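Pentafunctional AROM polypeptide (Schizosaccharomyces pombe, PDB 5SWV) probably catalyses five consecutive central steps of the shikimate pathway, the fragment here carrying its dehydroquinate dehydratase and shikimate dehydrogenase activities. Local coordinates at residues 123-126 with 127-131. Numbering follows the deposited sequence.
Sequences INIL and YQHKG
His129 turns its ring back onto the helix it has just left: ND1 donates to Ile125 O at 2.7 Å, with the oxygen at the ring edge, 19° out of its plane. The backbone of His129 reaches for that same carbonyl, N to Ile125 O at 3.2 Å, so two donors from one residue grip one oxygen. A weak third link runs from His129 N to Leu126 O. With CG beside its own backbone N (chi1 -64°), the imidazole lies back along the last turn, within reach of the carbonyl.

Just before this, the ordinary helical pattern still holds: Tyr127 N bonds to Ile123 O at 2.8 Å, and Gln128 N to Asn124 O at 2.7 Å in an almost straight N-H...O line.

A side-chain amide pair runs alongside these. Gln128 NE2 donates to Asn124 OD1 at 3.2 Å; the oxygen sits in the plane of the Gln128 amide. The two amide planes stand nearly perpendicular, and NE2 approaches tilted from that of Asn124. The bend of Gln128 at chi2 (-55°) folds the amide back to meet its partner.

Apolar contact is slighter. Ile125 CG2 lies 4.1 Å from His129 CE1, the two side chains lying side by side. Leu126, on the buried side, packs on Val114 of strand 111-115 and on Met101 and Leu102 of helix 94-106, while Lys130 forms a salt bridge with Asp166.

This is the C-terminal end of helix 120-128 in a beta-alpha-beta unit of the type I dehydroquinase TIM barrel, where the chain turns toward strand 134-140. The bond to Ile125 O implies that ND1 carries a proton; it supplements a bent backbone bond to the same oxygen, probably strengthening the hold on the helix end.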
# COMPACT_ATOMS: atom_id res chain seq x y z
N ILE A 123 28.48 3.09 -15.37
CA ILE A 123 27.35 3.93 -14.99
C ILE A 123 26.57 4.36 -16.22
O ILE A 123 25.34 4.29 -16.25
CB ILE A 123 27.80 5.18 -14.20
CG1 ILE A 123 28.32 4.77 -12.83
CG2 ILE A 123 26.63 6.14 -14.01
CD1 ILE A 123 29.07 5.88 -12.15
N ASN A 124 27.30 4.81 -17.24
CA ASN A 124 26.72 5.21 -18.52
C ASN A 124 25.98 4.07 -19.23
O ASN A 124 24.84 4.23 -19.66
CB ASN A 124 27.83 5.74 -19.42
CG ASN A 124 27.31 6.43 -20.67
OD1 ASN A 124 26.32 7.16 -20.64
ND2 ASN A 124 28.00 6.23 -21.75
N ILE A 125 26.63 2.91 -19.34
CA ILE A 125 25.97 1.74 -19.91
C ILE A 125 24.65 1.44 -19.18
O ILE A 125 23.65 1.12 -19.82
CB ILE A 125 26.89 0.52 -19.87
CG1 ILE A 125 28.00 0.69 -20.90
CG2 ILE A 125 26.12 -0.76 -20.15
CD1 ILE A 125 29.20 -0.21 -20.65
N LEU A 126 24.65 1.52 -17.85
CA LEU A 126 23.43 1.29 -17.10
C LEU A 126 22.43 2.39 -17.38
O LEU A 126 21.24 2.12 -17.51
CB LEU A 126 23.69 1.21 -15.60
CG LEU A 126 24.55 0.04 -15.11
CD1 LEU A 126 25.05 0.27 -13.68
CD2 LEU A 126 23.81 -1.29 -15.22
N TYR A 127 22.90 3.63 -17.46
CA TYR A 127 22.03 4.76 -17.82
C TYR A 127 21.41 4.57 -19.21
O TYR A 127 20.20 4.68 -19.36
CB TYR A 127 22.81 6.09 -17.74
CG TYR A 127 22.05 7.28 -18.26
CD1 TYR A 127 21.06 7.88 -17.50
CD2 TYR A 127 22.31 7.80 -19.53
CE1 TYR A 127 20.35 8.97 -17.97
CE2 TYR A 127 21.61 8.90 -20.01
CZ TYR A 127 20.63 9.47 -19.22
OH TYR A 127 19.92 10.54 -19.68
N GLN A 128 22.23 4.24 -20.20
CA GLN A 128 21.74 4.00 -21.56
C GLN A 128 20.64 2.92 -21.62
O GLN A 128 19.76 3.01 -22.46
CB GLN A 128 22.88 3.67 -22.54
CG GLN A 128 23.92 4.77 -22.77
CD GLN A 128 23.35 6.12 -23.23
OE1 GLN A 128 22.35 6.18 -23.94
NE2 GLN A 128 23.99 7.20 -22.83
N HIS A 129 20.66 1.94 -20.72
CA HIS A 129 19.67 0.85 -20.74
C HIS A 129 18.55 0.98 -19.72
O HIS A 129 17.79 0.05 -19.53
CB HIS A 129 20.38 -0.49 -20.56
CG HIS A 129 21.31 -0.83 -21.68
ND1 HIS A 129 22.51 -0.16 -21.89
CD2 HIS A 129 21.22 -1.74 -22.68
CE1 HIS A 129 23.11 -0.65 -22.95
NE2 HIS A 129 22.35 -1.61 -23.45
N LYS A 130 18.40 2.14 -19.10
CA LYS A 130 17.49 2.23 -17.96
C LYS A 130 16.04 1.97 -18.29
O LYS A 130 15.36 1.33 -17.51
CB LYS A 130 17.65 3.55 -17.21
CG LYS A 130 17.13 4.80 -17.89
CD LYS A 130 17.82 6.02 -17.30
CE LYS A 130 17.01 7.31 -17.38
NZ LYS A 130 17.40 8.16 -16.20
N GLY A 131 15.57 2.44 -19.45
CA GLY A 131 14.14 2.34 -19.79
C GLY A 131 13.29 3.14 -18.82
O GLY A 131 13.53 4.32 -18.60